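Local atomic coordinates of glutaredoxin related protein (PDB entry 4MNN), a protein that probably acts as a protein disulfide oxidoreductase, exchanging thiols and disulfides with its protein substrates. Residues K8-A13 and F74-V79; Q22-D27 and E40-C45; N84-D89 and L121-Q126; G101-F106 and V131-Y136. All coordinates share one frame; numbering follows the deposited sequence.

In the fold
Contacts 2 and 4 reach the same mixed sheet, each pairing two parallel strands of a beta-alpha-beta unit, yet they differ in setting. Contact 4 is buried, with a ladder of backbone bonds between an aliphatic face and one of mixed aromatic and polar side chains. Contact 2 lies nearer the surface on an outermost strand, where amides, a water and a disulfide fasten strand ends and loops. Contacts 1 and 3, both partly buried, bring helices in: contact 1 is apolar helix packing, contact 3 lays a loop on helix 114-127. They meet where Ser77 packs on Tyr122. Contact 3 also touches contact 4, because helix 114-127 connects the two strands paired there.

Contact 1 (K8-A13 and F74-V79); sequences KEYLNA and FLNSLV
Leu78, whose CB packs on Leu11, gives its backbone N to Phe74 O, and the same carbonyl takes a second bond from a side chain: Ser77 OG lies 2.6 Å from Phe74 O. Ser77 OG also bonds to Tyr60 OH, so the buried hydroxyl is satisfied inside its own helix and beyond it. Helix 71-83 here packs against the N-terminal helix 4-11 at the flank of the first thioredoxin-like domain. No hydrogen bond crosses between the two segments, and side-chain packing makes the contact. The ring of Tyr10 is met by a CH-pi contact from Leu75 CB, 4.3 Å from the ring centroid and clearly off-centre. At the ring edge, near its plane, Asn76 OD1 comes within 3.0 Å of Tyr10 CE2, a position in which the oxygen faces a weakly polarised C-H; Asn76 ND2 has a weak hydrogen bond to Glu119. A tyrosine suits this partly exposed place, since its ring supplies apolar surface while its hydroxyl need not be buried. Leu11 is the apolar plug beside it. Its chi1 of -52° sets CG beside the backbone N, anti to the carbonyl carbon. The two methyls have different partners: Leu11 CD1 is 4.0 Å from Leu75 CD2, whereas Leu11 CD2 is 4.0 Å from Leu78 CB. Phe33 touches both Leu11 and Leu75, so that helix 27-33 joins the same apolar patch. Branched Val79 reaches past the ring edge to the other helix, its CG2 methyl resting 3.3 Å from Tyr10 O.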
loop_
_atom_site.group_PDB
_atom_site.type_symbol
_atom_site.label_atom_id
_atom_site.label_comp_id
_atom_site.label_asym_id
_atom_site.label_seq_id
_atom_site.Cartn_x
_atom_site.Cartn_y
_atom_site.Cartn_z
ATOM N N LYS A 8 6.009 -17.114 0.390
ATOM C CA LYS A 8 5.676 -18.160 1.346
ATOM C C LYS A 8 6.174 -17.826 2.745
ATOM O O LYS A 8 5.464 -17.994 3.752
ATOM C CB LYS A 8 6.287 -19.500 0.921
ATOM C CG LYS A 8 5.915 -20.652 1.871
ATOM C CD LYS A 8 6.531 -21.983 1.452
ATOM C CE LYS A 8 5.906 -23.134 2.259
ATOM N NZ LYS A 8 6.039 -24.474 1.594
ATOM N N GLU A 9 7.420 -17.384 2.824
ATOM C CA GLU A 9 7.991 -17.111 4.120
ATOM C C GLU A 9 7.240 -16.045 4.888
ATOM O O GLU A 9 7.131 -16.117 6.121
ATOM C CB GLU A 9 9.462 -16.759 3.974
ATOM C CG GLU A 9 10.307 -17.995 3.643
ATOM C CD GLU A 9 10.238 -19.056 4.732
ATOM O OE1 GLU A 9 9.833 -20.201 4.435
ATOM O OE2 GLU A 9 10.581 -18.739 5.891
ATOM N N TYR A 10 6.693 -15.080 4.166
ATOM C CA TYR A 10 5.940 -14.033 4.835
ATOM C C TYR A 10 4.492 -14.380 5.071
ATOM O O TYR A 10 3.946 -14.064 6.114
ATOM C CB TYR A 10 5.962 -12.733 4.025
ATOM C CG TYR A 10 7.187 -11.897 4.273
ATOM C CD1 TYR A 10 8.400 -12.220 3.691
ATOM C CD2 TYR A 10 7.140 -10.794 5.147
ATOM C CE1 TYR A 10 9.553 -11.481 3.963
ATOM C CE2 TYR A 10 8.284 -10.050 5.423
ATOM C CZ TYR A 10 9.488 -10.402 4.828
ATOM O OH TYR A 10 10.628 -9.676 5.113
ATOM N N LEU A 11 3.877 -15.064 4.112
ATOM C CA LEU A 11 2.455 -15.315 4.204
ATOM C C LEU A 11 1.944 -16.649 4.685
ATOM O O LEU A 11 0.808 -16.737 5.174
ATOM C CB LEU A 11 1.831 -14.998 2.855
ATOM C CG LEU A 11 2.204 -13.607 2.317
ATOM C CD1 LEU A 11 1.406 -13.335 1.051
ATOM C CD2 LEU A 11 1.927 -12.521 3.372
ATOM N N ASN A 12 2.764 -17.681 4.566
ATOM C CA ASN A 12 2.303 -18.997 4.969
ATOM C C ASN A 12 1.737 -19.042 6.388
ATOM O O ASN A 12 0.773 -19.743 6.618
ATOM C CB ASN A 12 3.413 -20.049 4.808
ATOM C CG ASN A 12 2.885 -21.469 4.961
ATOM O OD1 ASN A 12 1.786 -21.792 4.485
ATOM N ND2 ASN A 12 3.664 -22.328 5.613
ATOM N N ALA A 13 2.303 -18.295 7.324
ATOM C CA ALA A 13 1.797 -18.326 8.701
ATOM C C ALA A 13 0.446 -17.614 8.821
ATOM O O ALA A 13 -0.533 -18.171 9.365
ATOM C CB ALA A 13 2.804 -17.680 9.644
ATOM N N PHE A 74 5.269 -4.151 1.234
ATOM C CA PHE A 74 3.913 -4.629 0.948
ATOM C C PHE A 74 3.625 -5.937 1.713
ATOM O O PHE A 74 2.605 -6.057 2.398
ATOM C CB PHE A 74 3.757 -4.822 -0.575
ATOM C CG PHE A 74 2.436 -5.428 -0.979
ATOM C CD1 PHE A 74 1.257 -4.684 -0.901
ATOM C CD2 PHE A 74 2.375 -6.736 -1.434
ATOM C CE1 PHE A 74 0.019 -5.252 -1.280
ATOM C CE2 PHE A 74 1.134 -7.313 -1.812
ATOM C CZ PHE A 74 -0.033 -6.557 -1.728
ATOM N N LEU A 75 4.535 -6.900 1.627
ATOM C CA LEU A 75 4.377 -8.156 2.353
ATOM C C LEU A 75 4.361 -7.905 3.850
ATOM O O LEU A 75 3.601 -8.536 4.577
ATOM C CB LEU A 75 5.525 -9.130 2.028
ATOM C CG LEU A 75 5.476 -9.674 0.608
ATOM C CD1 LEU A 75 6.714 -10.472 0.341
ATOM C CD2 LEU A 75 4.193 -10.491 0.419
ATOM N N ASN A 76 5.205 -7.001 4.328
ATOM C CA ASN A 76 5.210 -6.691 5.744
ATOM C C ASN A 76 3.863 -6.144 6.189
ATOM O O ASN A 76 3.408 -6.410 7.312
ATOM C CB ASN A 76 6.252 -5.629 6.060
ATOM C CG ASN A 76 7.462 -6.185 6.748
ATOM O OD1 ASN A 76 7.938 -7.250 6.408
ATOM N ND2 ASN A 76 8.000 -5.429 7.699
ATOM N N SER A 77 3.236 -5.333 5.348
ATOM C CA SER A 77 1.972 -4.762 5.751
ATOM C C SER A 77 0.931 -5.842 5.858
ATOM O O SER A 77 0.051 -5.777 6.708
ATOM C CB SER A 77 1.470 -3.677 4.777
ATOM O OG SER A 77 1.070 -4.208 3.513
ATOM N N LEU A 78 0.981 -6.832 4.970
ATOM C CA LEU A 78 -0.015 -7.903 5.046
ATOM C C LEU A 78 0.067 -8.624 6.401
ATOM O O LEU A 78 -0.951 -8.923 7.041
ATOM C CB LEU A 78 0.247 -8.910 3.923
ATOM C CG LEU A 78 -0.561 -8.791 2.603
ATOM C CD1 LEU A 78 -1.066 -7.430 2.349
ATOM C CD2 LEU A 78 0.258 -9.344 1.445
ATOM N N VAL A 79 1.289 -8.941 6.805
ATOM C CA VAL A 79 1.484 -9.644 8.072
ATOM C C VAL A 79 1.044 -8.776 9.251
ATOM O O VAL A 79 0.382 -9.258 10.163
ATOM C CB VAL A 79 2.968 -10.039 8.221
ATOM C CG1 VAL A 79 3.228 -10.680 9.614
ATOM C CG2 VAL A 79 3.354 -10.983 7.076
#

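Contact 2 (Q22-D27 and E40-C45)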
loop_
_atom_site.group_PDB
_atom_site.type_symbol
_atom_site.label_atom_id
_atom_site.label_comp_id
_atom_site.label_asym_id
_atom_site.label_seq_id
_atom_site.Cartn_x
_atom_site.Cartn_y
_atom_site.Cartn_z
ATOM N N GLN A 22 -7.618 -7.552 -3.294
ATOM C CA GLN A 22 -8.389 -7.465 -4.527
ATOM C C GLN A 22 -7.401 -6.875 -5.513
ATOM O O GLN A 22 -6.775 -5.855 -5.238
ATOM C CB GLN A 22 -9.577 -6.521 -4.408
ATOM C CG GLN A 22 -10.554 -6.898 -3.321
ATOM C CD GLN A 22 -11.781 -6.008 -3.367
ATOM O OE1 GLN A 22 -11.665 -4.808 -3.581
ATOM N NE2 GLN A 22 -12.949 -6.591 -3.170
ATOM N N GLN A 23 -7.263 -7.476 -6.681
ATOM C CA GLN A 23 -6.279 -6.921 -7.598
ATOM C C GLN A 23 -6.690 -7.062 -9.032
ATOM O O GLN A 23 -7.581 -7.835 -9.320
ATOM C CB GLN A 23 -4.966 -7.695 -7.447
ATOM C CG GLN A 23 -5.041 -9.166 -7.932
ATOM C CD GLN A 23 -4.721 -9.334 -9.433
ATOM O OE1 GLN A 23 -3.892 -8.601 -10.000
ATOM N NE2 GLN A 23 -5.357 -10.309 -10.067
ATOM N N CYS A 24 -6.044 -6.300 -9.912
ATOM C CA CYS A 24 -6.239 -6.524 -11.334
ATOM C C CYS A 24 -4.975 -6.146 -12.073
ATOM O O CYS A 24 -4.196 -5.277 -11.645
ATOM C CB CYS A 24 -7.438 -5.787 -11.908
ATOM S SG CYS A 24 -7.470 -4.066 -11.416
ATOM N N ASN A 25 -4.753 -6.849 -13.175
ATOM C CA ASN A 25 -3.612 -6.648 -14.036
ATOM C C ASN A 25 -2.266 -7.013 -13.405
ATOM O O ASN A 25 -1.224 -6.565 -13.853
ATOM C CB ASN A 25 -3.617 -5.211 -14.582
ATOM C CG ASN A 25 -4.852 -4.914 -15.462
ATOM O OD1 ASN A 25 -5.799 -5.721 -15.549
ATOM N ND2 ASN A 25 -4.850 -3.740 -16.109
ATOM N N GLY A 26 -2.298 -7.831 -12.363
ATOM C CA GLY A 26 -1.049 -8.275 -11.774
ATOM C C GLY A 26 -1.235 -9.752 -11.514
ATOM O O GLY A 26 -0.669 -10.293 -10.565
ATOM N N ASP A 27 -1.991 -10.413 -12.401
ATOM C CA ASP A 27 -2.347 -11.824 -12.201
ATOM C C ASP A 27 -1.190 -12.769 -11.955
ATOM O O ASP A 27 -1.264 -13.595 -11.060
ATOM C CB ASP A 27 -3.131 -12.410 -13.405
ATOM C CG ASP A 27 -4.479 -11.741 -13.648
ATOM O OD1 ASP A 27 -4.845 -10.805 -12.902
ATOM O OD2 ASP A 27 -5.184 -12.167 -14.609
ATOM N N GLU A 40 -9.047 -11.765 -4.791
ATOM C CA GLU A 40 -10.164 -11.502 -5.694
ATOM C C GLU A 40 -9.593 -10.742 -6.870
ATOM O O GLU A 40 -8.821 -9.807 -6.678
ATOM C CB GLU A 40 -11.206 -10.614 -5.017
ATOM C CG GLU A 40 -11.912 -11.266 -3.862
ATOM C CD GLU A 40 -12.834 -10.287 -3.158
ATOM O OE1 GLU A 40 -13.282 -9.302 -3.800
ATOM O OE2 GLU A 40 -13.116 -10.520 -1.976
ATOM N N THR A 41 -9.946 -11.132 -8.088
ATOM C CA THR A 41 -9.423 -10.453 -9.251
ATOM C C THR A 41 -10.536 -9.594 -9.810
ATOM O O THR A 41 -11.606 -10.092 -10.153
ATOM C CB THR A 41 -8.892 -11.468 -10.318
ATOM O OG1 THR A 41 -7.735 -12.151 -9.785
ATOM C CG2 THR A 41 -8.467 -10.733 -11.612
ATOM N N LEU A 42 -10.279 -8.297 -9.881
ATOM C CA LEU A 42 -11.271 -7.336 -10.348
ATOM C C LEU A 42 -11.272 -7.325 -11.866
ATOM O O LEU A 42 -10.293 -7.734 -12.505
ATOM C CB LEU A 42 -10.931 -5.935 -9.833
ATOM C CG LEU A 42 -10.794 -5.771 -8.319
ATOM C CD1 LEU A 42 -10.353 -4.357 -7.999
ATOM C CD2 LEU A 42 -12.081 -6.094 -7.629
ATOM N N ASN A 43 -12.369 -6.828 -12.426
ATOM C CA ASN A 43 -12.536 -6.760 -13.865
ATOM C C ASN A 43 -12.481 -5.345 -14.428
ATOM O O ASN A 43 -12.686 -4.362 -13.711
ATOM C CB ASN A 43 -13.895 -7.360 -14.279
ATOM C CG ASN A 43 -14.077 -8.791 -13.817
ATOM O OD1 ASN A 43 -13.302 -9.664 -14.172
ATOM N ND2 ASN A 43 -15.109 -9.038 -13.026
ATOM N N ASN A 44 -12.193 -5.286 -15.728
ATOM C CA ASN A 44 -12.161 -4.071 -16.529
ATOM C C ASN A 44 -11.192 -2.967 -16.100
ATOM O O ASN A 44 -11.554 -1.783 -16.118
ATOM C CB ASN A 44 -13.600 -3.507 -16.618
ATOM C CG ASN A 44 -14.612 -4.539 -17.116
ATOM O OD1 ASN A 44 -14.436 -5.126 -18.185
ATOM N ND2 ASN A 44 -15.690 -4.768 -16.332
ATOM N N CYS A 45 -9.968 -3.339 -15.716
ATOM C CA CYS A 45 -8.982 -2.354 -15.281
ATOM C C CYS A 45 -8.052 -1.905 -16.402
ATOM O O CYS A 45 -7.450 -2.729 -17.095
ATOM C CB CYS A 45 -8.110 -2.904 -14.130
ATOM S SG CYS A 45 -8.974 -3.323 -12.586
HETATM O O HOH W 1 -8.586 -6.027 -15.875
#
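Gln23 and Thr41 lie side by side on one face of a parallel strand pair, and the amide of Gln23 uses both its N-H groups and its oxygen. Gln23 NE2 gives one hydrogen to Thr41 OG1, in the amide plane at 3.0 Å, and the other to Asp27 OD1, along a straight line at 2.9 Å. Gln23 OE1 accepts from the backbone N of Gly26, the N-cap residue of helix 27-33. The chain is not extended: CG sits between the backbone N and the carbonyl carbon (chi1 68°), and chi2 of 88° bends CD away from an extended course. The amide thus meets residues that follow closely in its own segment as well as Thr41. A glutamine fits because one group must donate twice and accept once in a buried place. The backbone bonds of the pair are Gln23 N to Glu40 O and Leu42 N to Gln23 O, both 2.8 Å between N and O. On the other face Gln22 NE2 donates to Glu40 OE1 at 2.8 Å, meeting it from above the carboxylate plane. Beyond the strands Asn25 ND2 bonds to Cys45 O at 3.0 Å, above the carbonyl plane, while a water gives a hydrogen to Asn25 OD1 and accepts one from Cys45 N. Cys24 CB packs against Leu42 CB. Strand 19-24, helix 27-33 and strand 38-41 form a beta-alpha-beta unit of a thioredoxin-like domain, and the left-handed Cys24-Cys45 disulfide (chi3 -86°) ties the end of its first strand to the loop after its second.

Contact 3 (N84-D89 and L121-Q126); sequences NVVNLD and LYQVSQ
The connection between helix 71-83 and helix 90-96 runs over Gln123 and Gln126 of helix 114-127, with Val85, Val86 and Leu88 making the touch. It starts at a Schellman motif, in which Asn84, with positive phi, ends the preceding helix, and it finishes at Asp89, the N-cap residue whose OD2 takes the backbone N of Glu92. Between these two helix ends, the long side chain of Gln126 reaches out to one carbonyl of the loop, Val85 O. Its chain is extended beyond CG (chi2 -178°), which carries CD away from the helix toward the loop. Gln126 NE2 donates to Val85 O at 2.9 Å; the oxygen lies in the amide plane of the glutamine, yet the nitrogen stands well above the carbonyl plane of Val85. The same NE2 gives a hydrogen to a water 2.9 Å away, which in turn donates to Asn84 OD1. The amide is thus tied to the loop at two places, directly and through water. Val86 slides past this side chain in the opposite direction, its CG2 methyl 3.6 Å from Gln126 CD, and touches Ile127 as well. Further along, Leu88 points toward the helix and crosses Gln123, with Leu88 CD1 3.7 Å from Gln123 CB; the leucine also packs on Phe120 and Ile127, so the loop contributes apolar cover to the helix. Arg57 NH2 bonds to the carbonyls of Ser125 and Gln126 near the helix end. The whole is an interhelical connection, bounded by a Schellman motif and an N-cap, resting on a helix of a thioredoxin fold.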
loop_
_atom_site.group_PDB
_atom_site.type_symbol
_atom_site.label_atom_id
_atom_site.label_comp_id
_atom_site.label_asym_id
_atom_site.label_seq_id
_atom_site.Cartn_x
_atom_site.Cartn_y
_atom_site.Cartn_z
ATOM N N ASN A 84 -2.743 -7.739 13.387
ATOM C CA ASN A 84 -3.188 -6.543 14.105
ATOM C C ASN A 84 -2.086 -5.997 15.000
ATOM O O ASN A 84 -2.307 -5.660 16.180
ATOM C CB ASN A 84 -4.443 -6.827 14.931
ATOM C CG ASN A 84 -5.031 -5.560 15.536
ATOM O OD1 ASN A 84 -4.855 -4.470 14.986
ATOM N ND2 ASN A 84 -5.739 -5.693 16.660
ATOM N N VAL A 85 -0.883 -5.925 14.444
ATOM C CA VAL A 85 0.241 -5.368 15.167
ATOM C C VAL A 85 0.822 -4.152 14.436
ATOM O O VAL A 85 0.860 -4.108 13.216
ATOM C CB VAL A 85 1.365 -6.391 15.360
ATOM C CG1 VAL A 85 2.063 -6.690 14.050
ATOM C CG2 VAL A 85 2.368 -5.849 16.362
ATOM N N VAL A 86 1.249 -3.155 15.199
ATOM C CA VAL A 86 1.870 -1.971 14.622
ATOM C C VAL A 86 3.206 -1.779 15.350
ATOM O O VAL A 86 3.318 -2.061 16.547
ATOM C CB VAL A 86 0.930 -0.753 14.795
ATOM C CG1 VAL A 86 1.729 0.529 14.952
ATOM C CG2 VAL A 86 -0.011 -0.657 13.557
ATOM N N ASN A 87 4.226 -1.322 14.638
ATOM C CA ASN A 87 5.512 -1.138 15.285
ATOM C C ASN A 87 5.936 0.325 15.484
ATOM O O ASN A 87 7.056 0.592 15.916
ATOM C CB ASN A 87 6.584 -1.941 14.536
ATOM C CG ASN A 87 6.338 -3.460 14.635
ATOM O OD1 ASN A 87 6.333 -4.029 15.741
ATOM N ND2 ASN A 87 6.114 -4.113 13.491
ATOM N N LEU A 88 5.051 1.270 15.171
ATOM C CA LEU A 88 5.374 2.680 15.394
ATOM C C LEU A 88 5.352 2.886 16.927
ATOM O O LEU A 88 4.629 2.182 17.642
ATOM C CB LEU A 88 4.325 3.572 14.719
ATOM C CG LEU A 88 4.264 3.425 13.198
ATOM C CD1 LEU A 88 3.234 4.364 12.644
ATOM C CD2 LEU A 88 5.605 3.733 12.595
ATOM N N ASP A 89 6.125 3.838 17.441
ATOM C CA ASP A 89 6.149 4.054 18.894
ATOM C C ASP A 89 4.875 4.773 19.361
ATOM O O ASP A 89 4.120 5.295 18.538
ATOM C CB ASP A 89 7.410 4.842 19.303
ATOM C CG ASP A 89 7.400 6.280 18.804
ATOM O OD1 ASP A 89 8.367 6.652 18.104
ATOM O OD2 ASP A 89 6.439 7.045 19.106
ATOM N N LEU A 121 3.386 4.770 6.326
ATOM C CA LEU A 121 1.972 5.051 6.054
ATOM C C LEU A 121 1.081 3.817 6.120
ATOM O O LEU A 121 -0.078 3.931 6.515
ATOM C CB LEU A 121 1.820 5.771 4.702
ATOM C CG LEU A 121 2.414 7.179 4.726
ATOM C CD1 LEU A 121 2.322 7.808 3.301
ATOM C CD2 LEU A 121 1.638 8.075 5.754
ATOM N N TYR A 122 1.611 2.638 5.778
ATOM C CA TYR A 122 0.799 1.407 5.867
ATOM C C TYR A 122 0.398 1.239 7.323
ATOM O O TYR A 122 -0.725 0.820 7.627
ATOM C CB TYR A 122 1.585 0.174 5.442
ATOM C CG TYR A 122 1.822 0.069 3.957
ATOM C CD1 TYR A 122 3.003 -0.509 3.461
ATOM C CD2 TYR A 122 0.850 0.515 3.040
ATOM C CE1 TYR A 122 3.218 -0.651 2.076
ATOM C CE2 TYR A 122 1.049 0.384 1.640
ATOM C CZ TYR A 122 2.236 -0.210 1.178
ATOM O OH TYR A 122 2.436 -0.411 -0.164
ATOM N N GLN A 123 1.310 1.572 8.230
ATOM C CA GLN A 123 0.991 1.435 9.649
ATOM C C GLN A 123 -0.001 2.500 10.090
ATOM O O GLN A 123 -0.860 2.231 10.912
ATOM C CB GLN A 123 2.264 1.468 10.472
ATOM C CG GLN A 123 3.074 0.190 10.222
ATOM C CD GLN A 123 4.383 0.202 10.932
ATOM O OE1 GLN A 123 5.393 0.642 10.389
ATOM N NE2 GLN A 123 4.381 -0.272 12.172
ATOM N N VAL A 124 0.120 3.706 9.548
ATOM C CA VAL A 124 -0.843 4.748 9.865
ATOM C C VAL A 124 -2.264 4.306 9.406
ATOM O O VAL A 124 -3.264 4.519 10.121
ATOM C CB VAL A 124 -0.448 6.074 9.177
ATOM C CG1 VAL A 124 -1.537 7.106 9.370
ATOM C CG2 VAL A 124 0.888 6.576 9.721
ATOM N N SER A 125 -2.372 3.668 8.240
ATOM C CA SER A 125 -3.699 3.232 7.748
ATOM C C SER A 125 -4.316 2.167 8.660
ATOM O O SER A 125 -5.541 2.023 8.731
ATOM C CB SER A 125 -3.599 2.695 6.297
ATOM O OG SER A 125 -3.092 1.362 6.209
ATOM N N GLN A 126 -3.456 1.431 9.357
ATOM C CA GLN A 126 -3.901 0.402 10.317
ATOM C C GLN A 126 -4.479 1.028 11.580
ATOM O O GLN A 126 -5.492 0.555 12.123
ATOM C CB GLN A 126 -2.712 -0.431 10.766
ATOM C CG GLN A 126 -2.567 -1.770 10.162
ATOM C CD GLN A 126 -1.356 -2.490 10.745
ATOM O OE1 GLN A 126 -0.242 -2.298 10.293
ATOM N NE2 GLN A 126 -1.575 -3.281 11.771
HETATM O O HOH W 2 -4.373 -3.667 12.360
#

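Contact 4 (G101-F106 and V131-Y136)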
loop_
_atom_site.group_PDB
_atom_site.type_symbol
_atom_site.label_atom_id
_atom_site.label_comp_id
_atom_site.label_asym_id
_atom_site.label_seq_id
_atom_site.Cartn_x
_atom_site.Cartn_y
_atom_site.Cartn_z
ATOM N N GLY A 101 -8.784 12.262 6.514
ATOM C CA GLY A 101 -8.858 12.462 5.085
ATOM C C GLY A 101 -7.913 11.727 4.166
ATOM O O GLY A 101 -7.240 10.769 4.520
ATOM N N SER A 102 -7.855 12.228 2.953
ATOM C CA SER A 102 -7.034 11.608 1.927
ATOM C C SER A 102 -5.547 11.786 2.181
ATOM O O SER A 102 -5.092 12.865 2.559
ATOM C CB SER A 102 -7.384 12.225 0.574
ATOM O OG SER A 102 -6.491 11.789 -0.442
ATOM N N VAL A 103 -4.812 10.703 1.980
ATOM C CA VAL A 103 -3.360 10.719 2.082
ATOM C C VAL A 103 -2.911 9.948 0.840
ATOM O O VAL A 103 -3.238 8.765 0.690
ATOM C CB VAL A 103 -2.831 9.983 3.356
ATOM C CG1 VAL A 103 -1.267 10.008 3.374
ATOM C CG2 VAL A 103 -3.381 10.661 4.607
ATOM N N LYS A 104 -2.211 10.616 -0.077
ATOM C CA LYS A 104 -1.701 9.959 -1.273
ATOM C C LYS A 104 -0.198 10.005 -1.284
ATOM O O LYS A 104 0.406 11.074 -1.147
ATOM C CB LYS A 104 -2.204 10.633 -2.546
ATOM C CG LYS A 104 -3.717 10.531 -2.653
ATOM C CD LYS A 104 -4.272 11.285 -3.851
ATOM C CE LYS A 104 -5.799 11.031 -3.883
ATOM N NZ LYS A 104 -6.400 11.465 -5.139
ATOM N N LEU A 105 0.396 8.841 -1.478
ATOM C CA LEU A 105 1.848 8.729 -1.533
ATOM C C LEU A 105 2.248 8.353 -2.954
ATOM O O LEU A 105 1.735 7.380 -3.488
ATOM C CB LEU A 105 2.336 7.622 -0.580
ATOM C CG LEU A 105 3.830 7.287 -0.763
ATOM C CD1 LEU A 105 4.674 8.491 -0.359
ATOM C CD2 LEU A 105 4.243 6.055 0.097
ATOM N N PHE A 106 3.119 9.144 -3.570
ATOM C CA PHE A 106 3.642 8.832 -4.886
ATOM C C PHE A 106 5.025 8.235 -4.725
ATOM O O PHE A 106 5.853 8.767 -3.990
ATOM C CB PHE A 106 3.706 10.098 -5.745
ATOM C CG PHE A 106 2.320 10.617 -6.105
ATOM C CD1 PHE A 106 1.722 10.245 -7.299
ATOM C CD2 PHE A 106 1.582 11.352 -5.184
ATOM C CE1 PHE A 106 0.407 10.588 -7.572
ATOM C CE2 PHE A 106 0.255 11.705 -5.439
ATOM C CZ PHE A 106 -0.326 11.316 -6.642
ATOM N N VAL A 131 -8.333 7.903 7.924
ATOM C CA VAL A 131 -7.397 8.260 6.852
ATOM C C VAL A 131 -7.723 7.347 5.662
ATOM O O VAL A 131 -8.040 6.188 5.859
ATOM C CB VAL A 131 -5.908 8.018 7.292
ATOM C CG1 VAL A 131 -5.019 7.771 6.071
ATOM C CG2 VAL A 131 -5.366 9.253 8.044
ATOM N N LYS A 132 -7.678 7.877 4.443
ATOM C CA LYS A 132 -7.914 7.046 3.261
ATOM C C LYS A 132 -6.591 7.085 2.505
ATOM O O LYS A 132 -6.288 8.068 1.833
ATOM C CB LYS A 132 -9.033 7.600 2.379
ATOM C CG LYS A 132 -9.256 6.682 1.163
ATOM C CD LYS A 132 -10.260 7.234 0.195
ATOM C CE LYS A 132 -10.578 6.188 -0.844
ATOM N NZ LYS A 132 -11.595 6.624 -1.829
ATOM N N LEU A 133 -5.799 6.018 2.675
ATOM C CA LEU A 133 -4.473 5.901 2.063
ATOM C C LEU A 133 -4.485 5.304 0.663
ATOM O O LEU A 133 -5.055 4.243 0.431
ATOM C CB LEU A 133 -3.552 5.026 2.960
ATOM C CG LEU A 133 -2.132 4.789 2.401
ATOM C CD1 LEU A 133 -1.411 6.140 2.332
ATOM C CD2 LEU A 133 -1.368 3.787 3.286
ATOM N N GLU A 134 -3.846 5.988 -0.269
ATOM C CA GLU A 134 -3.709 5.483 -1.640
ATOM C C GLU A 134 -2.256 5.666 -2.005
ATOM O O GLU A 134 -1.676 6.725 -1.699
ATOM C CB GLU A 134 -4.606 6.278 -2.600
ATOM C CG GLU A 134 -6.104 5.959 -2.328
ATOM C CD GLU A 134 -7.071 6.774 -3.166
ATOM O OE1 GLU A 134 -7.096 8.012 -3.033
ATOM O OE2 GLU A 134 -7.807 6.159 -3.950
ATOM N N ILE A 135 -1.663 4.659 -2.645
ATOM C CA ILE A 135 -0.257 4.741 -3.051
ATOM C C ILE A 135 -0.277 4.694 -4.553
ATOM O O ILE A 135 -1.035 3.931 -5.113
ATOM C CB ILE A 135 0.551 3.516 -2.588
ATOM C CG1 ILE A 135 0.206 3.172 -1.133
ATOM C CG2 ILE A 135 2.054 3.791 -2.797
ATOM C CD1 ILE A 135 0.569 4.228 -0.124
ATOM N N TYR A 136 0.546 5.514 -5.202
ATOM C CA TYR A 136 0.605 5.526 -6.666
ATOM C C TYR A 136 2.011 5.350 -7.181
ATOM O O TYR A 136 2.898 6.062 -6.753
ATOM C CB TYR A 136 0.127 6.865 -7.229
ATOM C CG TYR A 136 -1.322 7.180 -6.960
ATOM C CD1 TYR A 136 -1.727 7.752 -5.740
ATOM C CD2 TYR A 136 -2.291 6.908 -7.927
ATOM C CE1 TYR A 136 -3.068 8.054 -5.490
ATOM C CE2 TYR A 136 -3.645 7.196 -7.686
ATOM C CZ TYR A 136 -4.022 7.770 -6.473
ATOM O OH TYR A 136 -5.352 8.049 -6.240
HETATM O O HOH W 3 -6.931 9.101 -0.631
#
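The rings of Phe106 and Tyr136 lie nearly parallel, 11° between planes, but are slid so far apart that they barely overlap, with centroids 5.1 Å apart. Tyr136 CD1 lies over one face of the Phe106 ring, and Phe106 CD1 is 3.7 Å from Tyr136 CB. Tyr136 is stacked with Tyr63 as well; Leu105 O sits at its edge near the ring plane, and the aliphatic part of Lys104 comes against it obliquely. Lys104 CG, anti to the carbonyl carbon (chi1 -63°), is set 3.8 Å from Tyr136 CE1. That extended lysine gives apolar methylenes to the tyrosine and a charged tip to its salt bridge with Asp160 and its hydrogen bond with Tyr148. Lys104 NZ is 4.1 Å from Glu134 OE1, beyond a salt bridge, while Glu134 OE2 bonds to Tyr63 OH. On this face a water takes the hydrogen of Ser102 OG (2.7 Å) and donates to Glu134 OE1 (2.6 Å) and to Lys132 O, so that the carbonyl, which also accepts from Val103 N, has two donors. Five backbone bonds hold the strands in parallel register, among them Tyr136 N to Leu105 O at 2.8 Å. The other face is wholly aliphatic: Val103 CG2 meets Val131 CG1 at 3.6 Å, and Leu105 and Leu133 reach helix 114-127. Gly101 begins the strand at a positive phi of 91°, where a CB would strike the preceding carbonyl. Parallel strands bridged by helix 114-127 are a beta-alpha-beta crossover of the thioredoxin fold, whose Cys111-Cys114 disulfide, of CxxC type, lies near Leu105.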